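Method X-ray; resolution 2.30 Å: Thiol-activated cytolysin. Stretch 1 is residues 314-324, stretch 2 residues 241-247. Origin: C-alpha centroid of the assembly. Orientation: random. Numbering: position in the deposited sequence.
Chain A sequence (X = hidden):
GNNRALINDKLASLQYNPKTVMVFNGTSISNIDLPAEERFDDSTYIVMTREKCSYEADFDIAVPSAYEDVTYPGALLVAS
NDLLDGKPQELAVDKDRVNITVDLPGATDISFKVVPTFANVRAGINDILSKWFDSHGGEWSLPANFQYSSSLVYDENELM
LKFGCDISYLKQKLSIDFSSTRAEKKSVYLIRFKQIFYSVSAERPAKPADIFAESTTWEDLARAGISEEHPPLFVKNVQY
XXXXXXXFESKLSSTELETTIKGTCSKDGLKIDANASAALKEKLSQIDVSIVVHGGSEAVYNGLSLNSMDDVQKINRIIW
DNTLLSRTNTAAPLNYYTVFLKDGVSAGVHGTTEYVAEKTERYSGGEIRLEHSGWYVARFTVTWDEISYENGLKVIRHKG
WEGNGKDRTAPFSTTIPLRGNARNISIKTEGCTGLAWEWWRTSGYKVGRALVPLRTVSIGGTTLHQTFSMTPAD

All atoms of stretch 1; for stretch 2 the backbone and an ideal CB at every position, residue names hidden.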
# COMPACT_ATOMS: atom_id res chain seq x y z
N LYS A 314 -18.23 -6.48 32.49
CA LYS A 314 -17.39 -7.29 33.36
C LYS A 314 -15.91 -7.12 33.02
O LYS A 314 -15.06 -7.17 33.91
CB LYS A 314 -17.76 -8.78 33.30
CG LYS A 314 -16.87 -9.61 34.28
CD LYS A 314 -17.51 -10.89 34.82
CE LYS A 314 -17.59 -11.99 33.76
NZ LYS A 314 -18.89 -12.75 33.85
N ILE A 315 -15.57 -6.91 31.76
CA ILE A 315 -14.14 -6.76 31.42
C ILE A 315 -13.60 -5.45 31.95
O ILE A 315 -12.52 -5.39 32.55
CB ILE A 315 -13.92 -6.90 29.91
CG1 ILE A 315 -14.15 -8.36 29.51
CG2 ILE A 315 -12.53 -6.45 29.58
CD1 ILE A 315 -14.02 -8.65 28.10
N ASN A 316 -14.35 -4.37 31.74
CA ASN A 316 -13.90 -3.05 32.16
C ASN A 316 -13.76 -2.99 33.64
O ASN A 316 -12.93 -2.26 34.16
CB ASN A 316 -14.87 -1.98 31.69
CG ASN A 316 -14.68 -1.70 30.24
OD1 ASN A 316 -13.55 -1.73 29.76
ND2 ASN A 316 -15.76 -1.48 29.52
N ARG A 317 -14.55 -3.77 34.32
CA ARG A 317 -14.41 -3.79 35.76
C ARG A 317 -13.15 -4.49 36.19
O ARG A 317 -12.41 -3.99 37.05
CB ARG A 317 -15.61 -4.45 36.38
CG ARG A 317 -15.77 -3.97 37.93
CD ARG A 317 -16.96 -4.78 38.31
NE ARG A 317 -17.95 -4.92 37.19
CZ ARG A 317 -18.56 -6.01 36.77
NH1 ARG A 317 -18.51 -7.06 37.52
NH2 ARG A 317 -19.28 -5.84 35.65
N ILE A 318 -12.93 -5.70 35.65
CA ILE A 318 -11.67 -6.39 35.87
C ILE A 318 -10.50 -5.46 35.61
O ILE A 318 -9.50 -5.50 36.33
CB ILE A 318 -11.56 -7.64 35.00
CG1 ILE A 318 -12.59 -8.69 35.39
CG2 ILE A 318 -10.15 -8.18 35.15
CD1 ILE A 318 -12.96 -9.59 34.22
N ILE A 319 -10.59 -4.61 34.57
CA ILE A 319 -9.44 -3.78 34.20
C ILE A 319 -9.24 -2.63 35.18
O ILE A 319 -8.11 -2.16 35.37
CB ILE A 319 -9.60 -3.21 32.77
CG1 ILE A 319 -9.47 -4.30 31.73
CG2 ILE A 319 -8.58 -2.12 32.47
CD1 ILE A 319 -9.92 -3.85 30.38
N TRP A 320 -10.32 -2.04 35.68
CA TRP A 320 -10.21 -0.83 36.48
C TRP A 320 -10.41 -1.10 37.96
O TRP A 320 -10.55 -0.16 38.74
CB TRP A 320 -11.19 0.25 35.99
CG TRP A 320 -10.80 0.61 34.60
CD1 TRP A 320 -11.52 0.39 33.46
CD2 TRP A 320 -9.54 1.17 34.19
NE1 TRP A 320 -10.80 0.79 32.37
CE2 TRP A 320 -9.58 1.28 32.78
CE3 TRP A 320 -8.39 1.59 34.87
CZ2 TRP A 320 -8.51 1.81 32.04
CZ3 TRP A 320 -7.33 2.11 34.14
CH2 TRP A 320 -7.41 2.22 32.74
N ASP A 321 -10.40 -2.38 38.34
CA ASP A 321 -10.33 -2.77 39.74
C ASP A 321 -9.19 -2.03 40.43
O ASP A 321 -8.06 -2.01 39.93
CB ASP A 321 -10.13 -4.28 39.86
CG ASP A 321 -11.41 -5.02 40.22
OD1 ASP A 321 -12.27 -4.40 40.89
OD2 ASP A 321 -11.56 -6.22 39.84
N ASN A 322 -9.52 -1.39 41.55
CA ASN A 322 -8.48 -1.05 42.51
C ASN A 322 -7.92 -2.30 43.17
O ASN A 322 -8.62 -3.30 43.37
CB ASN A 322 -9.04 -0.14 43.58
CG ASN A 322 -9.27 1.23 43.05
OD1 ASN A 322 -9.62 1.40 41.85
ND2 ASN A 322 -9.02 2.24 43.90
N THR A 323 -6.65 -2.24 43.51
CA THR A 323 -6.04 -3.35 44.22
C THR A 323 -5.74 -2.95 45.66
O THR A 323 -5.02 -1.98 45.91
CB THR A 323 -4.80 -3.87 43.50
OG1 THR A 323 -5.22 -4.60 42.36
CG2 THR A 323 -4.05 -4.81 44.43
N LEU A 324 -6.28 -3.74 46.57
CA LEU A 324 -6.14 -3.59 48.02
C LEU A 324 -4.89 -4.36 48.43
O LEU A 324 -4.92 -5.57 48.63
CB LEU A 324 -7.40 -4.14 48.68
CG LEU A 324 -7.74 -3.70 50.10
CD1 LEU A 324 -6.89 -4.59 51.03
CD2 LEU A 324 -7.50 -2.23 50.28
N UNK A 241 4.07 -6.17 40.95
CA UNK A 241 2.86 -5.47 40.64
C UNK A 241 1.78 -6.37 40.11
O UNK A 241 1.60 -7.46 40.63
CB UNK A 241 3.15 -4.36 39.63
N UNK A 242 1.08 -5.92 39.06
CA UNK A 242 -0.14 -6.56 38.57
C UNK A 242 -0.17 -6.48 37.06
O UNK A 242 0.25 -5.49 36.46
CB UNK A 242 -1.39 -5.91 39.17
N UNK A 243 -0.79 -7.46 36.44
CA UNK A 243 -0.69 -7.62 35.01
C UNK A 243 -2.00 -8.25 34.57
O UNK A 243 -2.49 -9.20 35.17
CB UNK A 243 0.52 -8.46 34.61
N UNK A 244 -2.56 -7.69 33.52
CA UNK A 244 -3.74 -8.20 32.87
C UNK A 244 -3.44 -8.42 31.39
O UNK A 244 -2.93 -7.53 30.70
CB UNK A 244 -4.92 -7.25 33.06
N UNK A 245 -3.78 -9.60 30.90
CA UNK A 245 -3.65 -9.94 29.49
C UNK A 245 -5.02 -10.21 28.92
O UNK A 245 -5.80 -10.92 29.55
CB UNK A 245 -2.73 -11.15 29.29
N UNK A 246 -5.31 -9.66 27.74
CA UNK A 246 -6.52 -9.98 26.98
C UNK A 246 -6.14 -10.58 25.63
O UNK A 246 -5.50 -9.92 24.81
CB UNK A 246 -7.39 -8.73 26.79
N UNK A 247 -6.58 -11.79 25.38
CA UNK A 247 -6.28 -12.49 24.14
C UNK A 247 -7.53 -12.52 23.28
O UNK A 247 -8.58 -12.99 23.74
CB UNK A 247 -5.77 -13.91 24.41

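Stretch 2 is a strand running nearly antiparallel to the helix of stretch 1, at 156° between their directions. The axes approach to 10.0 Å. Side chains bridge that gap, and alternate strand positions face it.

Position 241 has phi/psi of 176/-137. This combination is unusual for a residue with a CB, so glycine is favoured. No atom of stretch 1 lies within 5.5 Å of the ideal CB. The residue is Gly241.

Position 242 points its CB toward stretch 1. The ideal CB is 5.2 Å from Thr323 OG1, and a short side chain would not reach the helix. Farther off lie the carbonyl of Ile318, whose oxygen accepts no backbone hydrogen bond within stretch 1, and the carboxylate of Asp321. An acceptor and a negative charge suit a long donor, lysine or arginine; glutamine would be too short to reach Ile318 O. The residue is Arg242. Its chi1 to chi3 are all t, so the chain is extended and reaches the helix. Arg242 CD passes 3.4 Å from Thr323 OG1, and that hydroxyl oxygen lies over one face of the guanidinium. Arg242 NH2 gives a weak hydrogen bond to Ile318 O, 3.5 Å long with an angle of 136° at the hydrogen. The acceptor sits at the guanidinium edge, near its plane. Arg242 NH2 and Asp321 OD2 are 4.5 Å apart, close enough for the charges to favour each other but too far for a salt bridge.

Position 243 points out of reach of stretch 1, which therefore sets no preference. The residue is Gln243.

Position 244 faces the helix again. Its CA is 7.3 Å from the CA of Ile319, the shortest of the three register pairs. Ile318 and Ile319 offer a largely apolar surface. Isoleucine, leucine, valine or methionine would all be reasonable, and the extended backbone suits a beta-branched residue. The residue is Ile244. Its CD1 reaches Ile319 CA at 4.0 Å and Ile318 O at 3.9 Å, so the tip packs against helix backbone.

Position 245 is out of reach and unconstrained by stretch 1. The residue is Phe245.

Position 246 points toward the helix, but its CA is 9.4 Å from the CA of Ile315. This wider gap beside an apolar side chain favours leucine, methionine or phenylalanine over alanine. The residue is Leu246. Its CD2 meets Ile315 CG2 at 4.0 Å, an apolar contact.

Position 247 is out of reach again, and many residues would fit. The residue is Lys247.

Stretch 2 (241-247) GRQIFLK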
# COMPACT_ATOMS: atom_id res chain seq x y z
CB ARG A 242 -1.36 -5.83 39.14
CG ARG A 242 -2.72 -6.29 38.64
CD ARG A 242 -3.79 -5.52 39.47
NE ARG A 242 -5.14 -5.62 38.95
CZ ARG A 242 -5.96 -6.64 39.19
NH1 ARG A 242 -5.53 -7.62 39.95
NH2 ARG A 242 -7.21 -6.64 38.70
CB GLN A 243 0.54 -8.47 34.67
CG GLN A 243 1.17 -8.18 33.37
CD GLN A 243 2.61 -8.66 33.29
OE1 GLN A 243 3.40 -8.09 32.55
NE2 GLN A 243 2.95 -9.72 34.02
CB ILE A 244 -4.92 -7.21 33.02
CG1 ILE A 244 -5.10 -6.94 34.52
CG2 ILE A 244 -6.12 -7.78 32.33
CD1 ILE A 244 -5.98 -5.76 34.79
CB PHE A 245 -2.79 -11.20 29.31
CG PHE A 245 -1.34 -10.97 29.53
CD1 PHE A 245 -0.78 -11.16 30.76
CD2 PHE A 245 -0.53 -10.58 28.48
CE1 PHE A 245 0.58 -10.96 30.97
CE2 PHE A 245 0.82 -10.37 28.67
CZ PHE A 245 1.38 -10.56 29.91
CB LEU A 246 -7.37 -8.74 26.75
CG LEU A 246 -8.23 -8.26 27.91
CD1 LEU A 246 -7.30 -7.36 28.68
CD2 LEU A 246 -9.44 -7.59 27.37
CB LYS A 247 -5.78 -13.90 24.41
CG LYS A 247 -5.47 -14.67 23.15
CD LYS A 247 -4.80 -16.02 23.49
CE LYS A 247 -5.56 -17.18 22.84
NZ LYS A 247 -6.98 -17.17 23.29
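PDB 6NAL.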